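Local coordinates for TT1561 protein (PDB 1UF3), which is of unproven function but belongs to the calcineurin-like metallophosphoesterase superfamily, binds calcium ions and is predicted to act as a phosphoesterase, at the interface of chains A and B and the interface of chains A and C. Sequence-based numbering; all coordinates share one arbitrary frame. Chains: chain A/B/C, hypothetical protein TT1561.

Contact 1: the interface of chains A and B. Residues chain A 134, 138-139; chain B 81, 84-85, 88, 95-96.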
# COMPACT_ATOMS: atom_id res chain seq x y z
N TRP A 134 21.20 -15.02 -38.56
CA TRP A 134 20.84 -16.39 -38.20
C TRP A 134 21.07 -16.69 -36.71
O TRP A 134 20.37 -17.53 -36.14
CB TRP A 134 21.59 -17.42 -39.05
CG TRP A 134 23.07 -17.58 -38.77
CD1 TRP A 134 24.11 -16.92 -39.38
CD2 TRP A 134 23.68 -18.45 -37.80
NE1 TRP A 134 25.32 -17.32 -38.85
CE2 TRP A 134 25.08 -18.26 -37.88
CE3 TRP A 134 23.17 -19.37 -36.86
CZ2 TRP A 134 25.99 -18.96 -37.06
CZ3 TRP A 134 24.08 -20.06 -36.05
CH2 TRP A 134 25.47 -19.85 -36.15
N TYR A 138 18.19 -17.76 -34.23
CA TYR A 138 18.35 -19.00 -33.48
C TYR A 138 18.08 -18.74 -31.98
O TYR A 138 17.52 -19.60 -31.31
CB TYR A 138 19.77 -19.57 -33.67
CG TYR A 138 19.94 -20.97 -33.09
CD1 TYR A 138 19.54 -22.10 -33.81
CD2 TYR A 138 20.47 -21.16 -31.81
CE1 TYR A 138 19.66 -23.38 -33.28
CE2 TYR A 138 20.59 -22.45 -31.26
CZ TYR A 138 20.18 -23.55 -32.00
OH TYR A 138 20.31 -24.82 -31.49
N ARG A 139 18.47 -17.58 -31.46
CA ARG A 139 18.24 -17.28 -30.05
C ARG A 139 16.75 -17.14 -29.79
O ARG A 139 16.24 -17.64 -28.80
CB ARG A 139 18.89 -15.95 -29.61
CG ARG A 139 20.40 -15.83 -29.73
CD ARG A 139 21.15 -17.02 -29.16
NE ARG A 139 22.59 -16.81 -29.27
CZ ARG A 139 23.51 -17.75 -29.05
NH1 ARG A 139 23.16 -18.99 -28.72
NH2 ARG A 139 24.80 -17.45 -29.16
N LEU B 81 27.33 -24.60 -33.65
CA LEU B 81 26.08 -23.85 -33.61
C LEU B 81 25.43 -23.70 -34.98
O LEU B 81 24.24 -24.00 -35.15
CB LEU B 81 26.31 -22.45 -33.04
CG LEU B 81 25.41 -21.90 -31.92
CD1 LEU B 81 24.98 -20.51 -32.33
CD2 LEU B 81 24.20 -22.80 -31.61
N ALA B 84 24.02 -26.86 -36.35
CA ALA B 84 22.91 -27.31 -35.51
C ALA B 84 21.69 -26.51 -35.97
O ALA B 84 20.58 -27.04 -36.09
CB ALA B 84 23.18 -27.01 -34.04
N ALA B 85 21.91 -25.22 -36.23
CA ALA B 85 20.85 -24.34 -36.69
C ALA B 85 20.32 -24.83 -38.04
O ALA B 85 19.10 -24.87 -38.26
CB ALA B 85 21.37 -22.90 -36.82
N GLU B 88 18.33 -28.09 -37.72
CA GLU B 88 17.11 -27.83 -36.98
C GLU B 88 16.01 -27.09 -37.75
O GLU B 88 14.83 -27.24 -37.45
CB GLU B 88 17.47 -27.13 -35.66
CG GLU B 88 18.12 -28.12 -34.69
CD GLU B 88 18.90 -27.47 -33.55
OE1 GLU B 88 18.52 -26.37 -33.10
OE2 GLU B 88 19.88 -28.11 -33.09
N ARG B 95 17.39 -30.89 -31.57
CA ARG B 95 17.60 -29.70 -30.78
C ARG B 95 18.83 -29.67 -29.89
O ARG B 95 19.00 -30.47 -28.95
CB ARG B 95 16.35 -29.40 -29.92
CG ARG B 95 16.41 -28.10 -29.04
CD ARG B 95 16.56 -26.80 -29.89
NE ARG B 95 16.16 -25.58 -29.16
CZ ARG B 95 16.83 -24.43 -29.15
NH1 ARG B 95 17.97 -24.30 -29.82
NH2 ARG B 95 16.36 -23.38 -28.48
N ASN B 96 19.68 -28.70 -30.20
CA ASN B 96 20.87 -28.42 -29.43
C ASN B 96 20.32 -27.72 -28.18
O ASN B 96 19.66 -26.71 -28.30
CB ASN B 96 21.75 -27.45 -30.22
CG ASN B 96 22.50 -26.49 -29.34
OD1 ASN B 96 23.30 -26.91 -28.49
ND2 ASN B 96 22.27 -25.20 -29.53
O HOH W 1 18.12 -21.17 -29.01
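A:Tyr138 reaches from helix 133-140 over helix 77-90 of chain B and sets its phenol oxygen among polar side chains, a worked example of how one tyrosine can join an apolar helix-helix patch to a polar cluster. The polar part centres on OH. B:Asn96 donates through ND2 at 2.8 Å from A:Tyr138 OH, a nearly straight bond (165° at the hydrogen) lying in the amide plane. The hydroxyl in turn donates to the carboxylate OE1 of B:Glu88, 2.9 Å from A:Tyr138 OH, meeting it on the syn side. B:Arg95 NH1 comes from over a ring face to 2.9 Å from A:Tyr138 OH, at best a strained hydrogen bond; its guanidinium stands steeply to the ring, with CE2 at its edge. Within chain B, the backbone N of B:Asn96 bonds B:Glu88 OE2, which helps hold that acceptor in position.

With CG anti to the backbone N (chi1 -171°), A:Tyr138 lays one face of its ring over B:Leu81 and B:Ala85, CE2 3.6 Å from B:Leu81 CD2 and CD1 against the methyl of B:Ala85, while B:Arg95 NH1 lies on the other face. The other branch of B:Leu81, CD1, rests against the six-membered ring of A:Trp134, 3.9 Å from CZ3. A phenylalanine in place of A:Tyr138 could keep this packing but would probably leave B:Asn96 ND2 and B:Glu88 OE1 without their shared partner.

Since the interface is two-fold symmetric, the patch has a twin with the chains exchanged. A water 2.8 Å from the backbone O of A:Tyr138 also meets B:Arg95 NH1 and NH2, the latter at 2.9 Å.

Contact 2: the interface of chains A and C. Residues chain A 6, 218; chain C 1, 32-34, 62-64.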
# COMPACT_ATOMS: atom_id res chain seq x y z
N ARG A 6 2.63 -1.71 -16.37
CA ARG A 6 1.90 -0.90 -17.33
C ARG A 6 2.82 0.18 -17.91
O ARG A 6 2.78 0.44 -19.12
CB ARG A 6 0.67 -0.21 -16.71
CG ARG A 6 -0.06 0.70 -17.73
CD ARG A 6 -1.46 1.18 -17.30
NE ARG A 6 -1.95 2.20 -18.23
CZ ARG A 6 -2.94 3.06 -17.99
NH1 ARG A 6 -3.58 3.05 -16.83
NH2 ARG A 6 -3.24 3.99 -18.90
N ARG A 218 -0.34 -0.02 -22.33
CA ARG A 218 -1.72 -0.19 -22.74
C ARG A 218 -2.12 0.78 -23.84
O ARG A 218 -2.88 0.42 -24.73
CB ARG A 218 -2.65 -0.04 -21.54
CG ARG A 218 -2.37 -1.07 -20.45
CD ARG A 218 -3.40 -0.97 -19.32
NE ARG A 218 -4.64 -1.65 -19.68
CZ ARG A 218 -5.81 -1.46 -19.09
NH1 ARG A 218 -5.92 -0.60 -18.09
NH2 ARG A 218 -6.87 -2.15 -19.50
N MSE C 1 1.24 1.73 -12.27
CA MSE C 1 0.39 2.94 -12.50
C MSE C 1 1.20 4.20 -12.22
O MSE C 1 2.15 4.18 -11.42
CB MSE C 1 -0.84 2.91 -11.58
CG MSE C 1 -1.83 1.76 -11.84
SE MSE C 1 -2.63 1.70 -13.65
CE MSE C 1 -3.96 3.11 -13.40
N GLY C 32 -5.10 6.03 -22.59
CA GLY C 32 -4.03 6.21 -21.62
C GLY C 32 -4.58 6.68 -20.27
O GLY C 32 -3.86 7.20 -19.42
N ALA C 33 -5.89 6.51 -20.08
CA ALA C 33 -6.55 6.91 -18.83
C ALA C 33 -5.90 6.24 -17.62
O ALA C 33 -5.46 5.09 -17.70
CB ALA C 33 -8.03 6.51 -18.87
N ASP C 34 -5.84 6.97 -16.51
CA ASP C 34 -5.27 6.43 -15.27
C ASP C 34 -6.43 5.95 -14.40
O ASP C 34 -6.23 5.15 -13.48
CB ASP C 34 -4.56 7.51 -14.46
CG ASP C 34 -3.37 8.07 -15.17
OD1 ASP C 34 -2.53 7.28 -15.63
OD2 ASP C 34 -3.26 9.31 -15.24
N ALA C 62 -12.47 -2.73 -17.79
CA ALA C 62 -11.48 -1.68 -18.09
C ALA C 62 -10.21 -1.87 -17.25
O ALA C 62 -9.16 -1.33 -17.59
CB ALA C 62 -12.07 -0.30 -17.81
N HIS C 63 -10.32 -2.61 -16.14
CA HIS C 63 -9.17 -2.84 -15.27
C HIS C 63 -8.46 -1.54 -14.90
O HIS C 63 -7.26 -1.36 -15.10
CB HIS C 63 -8.20 -3.81 -15.94
CG HIS C 63 -8.81 -5.15 -16.21
ND1 HIS C 63 -8.62 -5.84 -17.40
CD2 HIS C 63 -9.64 -5.92 -15.46
CE1 HIS C 63 -9.31 -6.97 -17.36
NE2 HIS C 63 -9.93 -7.04 -16.20
N LEU C 64 -9.23 -0.63 -14.33
CA LEU C 64 -8.69 0.64 -13.92
C LEU C 64 -9.44 1.09 -12.69
O LEU C 64 -10.59 0.69 -12.48
CB LEU C 64 -8.91 1.70 -15.02
CG LEU C 64 -8.01 1.85 -16.25
CD1 LEU C 64 -8.66 2.93 -17.14
CD2 LEU C 64 -6.57 2.25 -15.84
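A:Arg6 and A:Arg218 project from loops of one metallophosphoesterase subunit, a member of the calcineurin-like superfamily, onto backbone carbonyls of chain C. They illustrate how arginines can bind a partner through backbone carbonyls, without an acidic side chain as direct partner. This pairing of subunits may or may not persist outside the crystal.

Hydrogen bonding carries much of the contact. A:Arg6 grips a single acceptor end-on with both terminal nitrogens: NH1 lies 2.9 Å and NH2 2.8 Å from C:Ala33 O. That oxygen sits close to the guanidinium plane, but the donors approach it differently, NH1 in the carbonyl plane and NH2 from above it. An extended chain from CG to NE, with CG anti to the backbone N (chi1 178°), carries the guanidinium across to the 32-34 loop. A:Arg218 instead bends at chi3 (80°), turning its head towards the end of the 3-10 helix 60-62. Its NH2 bonds C:Ala62 O at 3.1 Å, with the acceptor at the guanidinium edge and the donor above the carbonyl plane; NH1 adds a weak bond of 3.4 Å to the same C:Ala62 O.

Van der Waals contacts flank these bonds. C:Met1, present as selenomethionine, bends at chi2 and chi3 and runs aslant to A:Arg6, its selenium 3.9 Å from A:Arg6 CD. Its terminal CE lies 3.4 Å from A:Arg6 NH1, near that edge of the guanidinium and slightly to one side of the plane. C:Leu64 stands roughly at right angles to A:Arg6 and reaches both arginine heads: CD2 comes over the opposite face of the A:Arg6 guanidinium, by NH1, and lies 3.7 Å from NH1 of A:Arg218.

Longer-range charge may contribute. C:Asp34 OD1 is 4.5 Å from A:Arg6 NH1, too far for direct contact, yet its negative charge could favour the guanidinium. C:Gly32 and C:Asp34, which flank the gripped carbonyl, are also calcium ligands in this entry.

Contact 1 and contact 2 place two different surfaces of chain A against neighbouring copies, with about 40 Å between the centres of their C-alpha atoms and no residue in common. Contact 1 draws on helices 133-140 and 77-90 and strand 94-96 within a two-fold interface, whereas contact 2 joins mainly loops and is not an exact two-fold. Chain A touches two neighbours at once, using helix 133-140 for one and the loops with A:Arg6 and A:Arg218 for the other, which fits the deposited assembly of eight chains. The structure alone does not show which contacts persist in solution.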